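Local coordinates for Amuc_1102 (Akkermansia muciniphila, PDB 7DSZ), which is of unestablished function but adopts an immunoglobulin-like fold related to archaeal type IV pilus proteins, which suggests a pilus-associated role, at residues 11-14 with 15-19; 60-63 with 64-68. All coordinates share one frame; numbering follows the deposited sequence.

Interaction 1 of 2, residues 11-14 with 15-19; sequences TTSN and PRMQV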
ATOM      1  N   THR C  11      -5.489  14.320  20.677  1.00 54.68           N
ATOM      2  CA  THR C  11      -6.349  15.178  19.876  1.00 53.67           C
ATOM      3  C   THR C  11      -5.686  16.537  19.635  1.00 53.66           C
ATOM      4  O   THR C  11      -5.078  17.123  20.540  1.00 50.80           O
ATOM      5  CB  THR C  11      -7.716  15.345  20.567  1.00 55.63           C
ATOM      6  OG1 THR C  11      -8.517  16.303  19.857  1.00 52.18           O
ATOM      7  CG2 THR C  11      -7.553  15.784  22.029  1.00 48.01           C
ATOM      8  N   THR C  12      -5.768  17.014  18.387  1.00 46.35           N
ATOM      9  CA  THR C  12      -5.366  18.376  18.038  1.00 48.98           C
ATOM     10  C   THR C  12      -6.441  19.401  18.378  1.00 48.28           C
ATOM     11  O   THR C  12      -6.267  20.595  18.103  1.00 36.78           O
ATOM     12  CB  THR C  12      -5.049  18.482  16.542  1.00 43.93           C
ATOM     13  OG1 THR C  12      -6.237  18.227  15.775  1.00 29.24           O
ATOM     14  CG2 THR C  12      -3.987  17.498  16.158  1.00 38.58           C
ATOM     15  N   SER C  13      -7.544  18.954  18.947  1.00 44.98           N
ATOM     16  CA  SER C  13      -8.722  19.767  19.142  1.00 43.52           C
ATOM     17  C   SER C  13      -9.044  19.834  20.631  1.00 38.30           C
ATOM     18  O   SER C  13      -8.261  19.401  21.477  1.00 41.36           O
ATOM     19  CB  SER C  13      -9.871  19.187  18.324  1.00 51.13           C
ATOM     20  OG  SER C  13      -9.777  17.776  18.261  1.00 57.27           O
ATOM     21  N   ASN C  14     -10.205  20.387  20.939  1.00 43.14           N
ATOM     22  CA  ASN C  14     -10.691  20.426  22.308  1.00 41.21           C
ATOM     23  C   ASN C  14     -10.757  19.009  22.871  1.00 39.58           C
ATOM     24  O   ASN C  14     -11.512  18.179  22.344  1.00 38.85           O
ATOM     25  CB  ASN C  14     -12.066  21.087  22.327  1.00 44.71           C
ATOM     26  CG  ASN C  14     -12.576  21.350  23.728  1.00 42.05           C
ATOM     27  OD1 ASN C  14     -12.258  20.622  24.668  1.00 46.87           O
ATOM     28  ND2 ASN C  14     -13.384  22.394  23.872  1.00 50.88           N
ATOM     29  N   PRO C  15      -9.989  18.681  23.917  1.00 38.99           N
ATOM     30  CA  PRO C  15     -10.026  17.311  24.452  1.00 35.28           C
ATOM     31  C   PRO C  15     -11.300  16.997  25.211  1.00 34.40           C
ATOM     32  O   PRO C  15     -11.576  15.816  25.460  1.00 37.76           O
ATOM     33  CB  PRO C  15      -8.801  17.263  25.376  1.00 41.38           C
ATOM     34  CG  PRO C  15      -8.624  18.680  25.806  1.00 45.18           C
ATOM     35  CD  PRO C  15      -9.003  19.519  24.622  1.00 38.48           C
ATOM     36  N   ARG C  16     -12.075  18.009  25.586  1.00 37.01           N
ATOM     37  CA  ARG C  16     -13.376  17.787  26.195  1.00 37.46           C
ATOM     38  C   ARG C  16     -14.484  17.591  25.166  1.00 34.89           C
ATOM     39  O   ARG C  16     -15.597  17.214  25.547  1.00 29.86           O
ATOM     40  CB  ARG C  16     -13.736  18.959  27.118  1.00 48.83           C
ATOM     41  CG  ARG C  16     -12.738  19.227  28.254  1.00 54.56           C
ATOM     42  CD  ARG C  16     -13.091  18.469  29.534  1.00 64.50           C
ATOM     43  NE  ARG C  16     -12.740  17.050  29.460  1.00 76.31           N
ATOM     44  CZ  ARG C  16     -13.028  16.153  30.400  1.00 78.15           C
ATOM     45  NH1 ARG C  16     -13.680  16.521  31.496  1.00 75.91           N
ATOM     46  NH2 ARG C  16     -12.667  14.883  30.242  1.00 69.89           N
ATOM     47  N   MET C  17     -14.215  17.828  23.880  1.00 31.19           N
ATOM     48  CA  MET C  17     -15.253  17.645  22.869  1.00 25.57           C
ATOM     49  C   MET C  17     -15.722  16.194  22.837  1.00 25.25           C
ATOM     50  O   MET C  17     -14.925  15.257  22.950  1.00 27.62           O
ATOM     51  CB  MET C  17     -14.737  18.066  21.486  1.00 29.35           C
ATOM     52  CG  MET C  17     -15.747  17.879  20.350  1.00 25.92           C
ATOM     53  SD  MET C  17     -15.040  18.306  18.724  1.00 27.17           S
ATOM     54  CE  MET C  17     -13.583  17.274  18.764  1.00 26.87           C
ATOM     55  N   GLN C  18     -17.031  16.010  22.724  1.00 23.15           N
ATOM     56  CA  GLN C  18     -17.624  14.696  22.580  1.00 21.93           C
ATOM     57  C   GLN C  18     -18.308  14.624  21.227  1.00 20.03           C
ATOM     58  O   GLN C  18     -18.679  15.640  20.637  1.00 21.29           O
ATOM     59  CB  GLN C  18     -18.619  14.388  23.707  1.00 23.88           C
ATOM     60  CG  GLN C  18     -18.022  14.579  25.092  1.00 22.33           C
ATOM     61  CD  GLN C  18     -19.004  14.220  26.194  1.00 28.16           C
ATOM     62  OE1 GLN C  18     -19.328  13.054  26.400  1.00 33.44           O
ATOM     63  NE2 GLN C  18     -19.496  15.224  26.886  1.00 29.51           N
ATOM     64  N   VAL C  19     -18.492  13.406  20.751  1.00 22.68           N
ATOM     65  CA  VAL C  19     -18.914  13.147  19.385  1.00 22.59           C
ATOM     66  C   VAL C  19     -20.047  12.134  19.410  1.00 23.66           C
ATOM     67  O   VAL C  19     -20.016  11.177  20.194  1.00 24.59           O
ATOM     68  CB  VAL C  19     -17.704  12.639  18.562  1.00 28.79           C
ATOM     69  CG1 VAL C  19     -18.138  11.984  17.288  1.00 30.17           C
ATOM     70  CG2 VAL C  19     -16.733  13.792  18.298  1.00 30.71           C
TER
HETATM   71  O   HOH W   1     -12.120  15.279  21.818  1.00 34.02           O
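Asn14 takes hold of Arg16 by the backbone: Arg16 N donates to Asn14 OD1 at 2.8 Å. The N-H...O angle is 142°, and the donor is tilted 26° from the amide plane. CG lies anti to the backbone N (chi1 -172°), which carries OD1 to Arg16 N and also near Pro15 N, which has no hydrogen to give. The same residue opens a type I beta turn, closed by Met17 N donating to Asn14 O at 3.1 Å; the donor stands well above the carbonyl plane. A water donates to both Asn14 O and Met17 O, so Asn14 O receives two bonds. Replacing Asn14 with an alanine would probably leave Arg16 N without its side-chain acceptor and the first half of the turn freer to shift.

Thr11 meets Pro15 at about a right angle, its CG2 lying 3.8 Å from Pro15 CA. Its other branch, OG1, accepts from Ser13 N at 3.0 Å, an ST turn. Met17 bends only at its last torsion, bringing CE to 3.9 Å from Ser13 OG.

Asp72 of strand 70-83 bonds to Thr11 OG1 and Thr12 OG1, while Asn84 of the second subunit bonds to Thr12 O. Met17 packs on Ala62, Ile71 and Tyr143, at the entry to strand 18-32, whose neighbour in the sheet is strand 50-63.

Interaction 2 of 2, residues 60-63 with 64-68; sequences VEAA and PTPKS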
ATOM      1  N   VAL C  60     -21.928  12.612  11.544  1.00 18.77           N
ATOM      2  CA  VAL C  60     -21.318  12.943  12.829  1.00 17.96           C
ATOM      3  C   VAL C  60     -21.877  14.269  13.326  1.00 17.74           C
ATOM      4  O   VAL C  60     -22.057  15.202  12.541  1.00 19.96           O
ATOM      5  CB  VAL C  60     -19.783  13.046  12.717  1.00 20.60           C
ATOM      6  CG1 VAL C  60     -19.150  13.252  14.094  1.00 20.47           C
ATOM      7  CG2 VAL C  60     -19.218  11.819  12.027  1.00 19.91           C
ATOM      8  N   GLU C  61     -22.089  14.373  14.637  1.00 21.12           N
ATOM      9  CA  GLU C  61     -22.334  15.664  15.275  1.00 20.32           C
ATOM     10  C   GLU C  61     -21.457  15.747  16.513  1.00 19.13           C
ATOM     11  O   GLU C  61     -20.928  14.738  16.980  1.00 20.98           O
ATOM     12  CB  GLU C  61     -23.819  15.857  15.642  1.00 22.26           C
ATOM     13  CG  GLU C  61     -24.808  15.784  14.454  1.00 23.02           C
ATOM     14  CD  GLU C  61     -24.733  16.980  13.509  1.00 24.21           C
ATOM     15  OE1 GLU C  61     -24.016  17.959  13.821  1.00 25.12           O
ATOM     16  OE2 GLU C  61     -25.417  16.943  12.458  1.00 28.82           O
ATOM     17  N   ALA C  62     -21.287  16.960  17.055  1.00 19.36           N
ATOM     18  CA  ALA C  62     -20.352  17.109  18.154  1.00 16.95           C
ATOM     19  C   ALA C  62     -20.786  18.232  19.093  1.00 17.65           C
ATOM     20  O   ALA C  62     -21.502  19.162  18.708  1.00 19.56           O
ATOM     21  CB  ALA C  62     -18.925  17.390  17.650  1.00 19.14           C
ATOM     22  N   ALA C  63     -20.290  18.133  20.323  1.00 23.61           N
ATOM     23  CA  ALA C  63     -20.520  19.087  21.398  1.00 22.36           C
ATOM     24  C   ALA C  63     -19.200  19.353  22.118  1.00 21.72           C
ATOM     25  O   ALA C  63     -18.682  18.474  22.817  1.00 25.70           O
ATOM     26  CB  ALA C  63     -21.582  18.542  22.361  1.00 22.56           C
ATOM     27  N   PRO C  64     -18.603  20.541  21.963  1.00 22.86           N
ATOM     28  CA  PRO C  64     -19.081  21.610  21.095  1.00 19.64           C
ATOM     29  C   PRO C  64     -18.661  21.341  19.657  1.00 24.26           C
ATOM     30  O   PRO C  64     -17.897  20.404  19.418  1.00 24.18           O
ATOM     31  CB  PRO C  64     -18.381  22.853  21.656  1.00 24.22           C
ATOM     32  CG  PRO C  64     -17.095  22.322  22.175  1.00 26.06           C
ATOM     33  CD  PRO C  64     -17.388  20.930  22.699  1.00 24.63           C
ATOM     34  N   THR C  65     -19.140  22.144  18.740  1.00 21.20           N
ATOM     35  CA  THR C  65     -18.807  21.926  17.336  1.00 22.92           C
ATOM     36  C   THR C  65     -17.388  22.412  17.062  1.00 21.70           C
ATOM     37  O   THR C  65     -17.050  23.549  17.410  1.00 24.17           O
ATOM     38  CB  THR C  65     -19.815  22.635  16.449  1.00 22.36           C
ATOM     39  OG1 THR C  65     -21.116  22.119  16.737  1.00 20.05           O
ATOM     40  CG2 THR C  65     -19.511  22.400  14.963  1.00 24.19           C
ATOM     41  N   PRO C  66     -16.526  21.577  16.480  1.00 20.95           N
ATOM     42  CA  PRO C  66     -15.141  22.003  16.236  1.00 24.25           C
ATOM     43  C   PRO C  66     -15.100  23.148  15.237  1.00 21.30           C
ATOM     44  O   PRO C  66     -15.839  23.164  14.257  1.00 21.08           O
ATOM     45  CB  PRO C  66     -14.463  20.740  15.686  1.00 22.53           C
ATOM     46  CG  PRO C  66     -15.580  19.933  15.103  1.00 24.54           C
ATOM     47  CD  PRO C  66     -16.793  20.218  15.982  1.00 19.65           C
ATOM     48  N   LYS C  67     -14.226  24.122  15.522  1.00 21.91           N
ATOM     49  CA  LYS C  67     -14.129  25.303  14.671  0.50 26.41           C
ATOM     50  C   LYS C  67     -13.781  24.941  13.234  1.00 26.33           C
ATOM     51  O   LYS C  67     -14.278  25.580  12.295  1.00 25.63           O
ATOM     52  CB  LYS C  67     -13.093  26.276  15.234  0.50 28.64           C
ATOM     53  CG  LYS C  67     -13.462  26.842  16.600  0.50 29.15           C
ATOM     54  CD  LYS C  67     -14.868  27.407  16.590  0.50 33.66           C
ATOM     55  CE  LYS C  67     -15.228  28.004  17.940  0.50 33.91           C
ATOM     56  NZ  LYS C  67     -16.666  28.369  18.000  0.50 46.99           N
ATOM     57  N   SER C  68     -12.965  23.903  13.038  1.00 24.96           N
ATOM     58  CA  SER C  68     -12.555  23.475  11.708  1.00 24.56           C
ATOM     59  C   SER C  68     -13.665  22.771  10.937  1.00 24.32           C
ATOM     60  O   SER C  68     -13.530  22.584   9.723  1.00 26.31           O
ATOM     61  CB  SER C  68     -11.329  22.550  11.816  1.00 21.98           C
ATOM     62  OG  SER C  68     -11.704  21.239  12.263  1.00 21.89           O
TER
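Ala62 and Pro66 supply the apolar part of this contact, meeting by single atoms: the methyl CB of Ala62 lies 3.9 Å from CD of the Pro66 ring. That CB also sits 3.6 Å from Pro64 O, so the one methyl touches both a backbone oxygen and a ring carbon of the departing chain. With no branch beyond CB, Ala62 can offer only this small surface, and the evidence is of a light van der Waals contact. Met17 touches both Ala62 and Pro66 and extends the apolar patch.

The polar approaches are close without being bonds. Thr65 OG1 comes to 3.6 Å from Ala62 O; its chi1 of -59° sets it beside the backbone N, on the side facing that oxygen. Ala63 N is 3.4 Å from Pro64 O, but the angle is poor for a hydrogen bond.

Covalent geometry therefore does much of the shaping. The peptide between Ala63 and Pro64 is cis, which draws their CA atoms to 2.9 Å and folds the chain back sharply enough that the CA atoms of Ala62 and Thr65 are only 5.1 Å apart. Thr65 N stays 3.8 Å from Ala62 O, so the turn is held by the cis peptide and packing and not by a closing hydrogen bond.

Further along, Ser68 OG bonds to Tyr70 N and to Asp86 and Arg122 of the second subunit. Residues Ala62 to Thr65 form a type VI cis-proline turn, VIb-like in its backbone angles, which ends strand 50-63 and starts the connection to strand 70-83, joining the two sheets of the immunoglobulin-like fold.

Both interactions are local bends at one end of the same antiparallel sheet: interaction 1 leads into strand 18-32, and interaction 2 leads out of its neighbour, strand 50-63. They touch directly, with a probable hydrogen bond from Gln18 N to Ala63 O at 3.0 Å and packing of Met17 CG on Pro64 O. Interaction 1 is partly buried and relies on hydrogen bonds, a bound water and a buried methionine. Interaction 2 is a surface contact, shaped by proline geometry and slight apolar packing. Their centres lie about 9 Å apart, and each reaches the second subunit, where Asp86 packs on Ser13 and Pro66 alike.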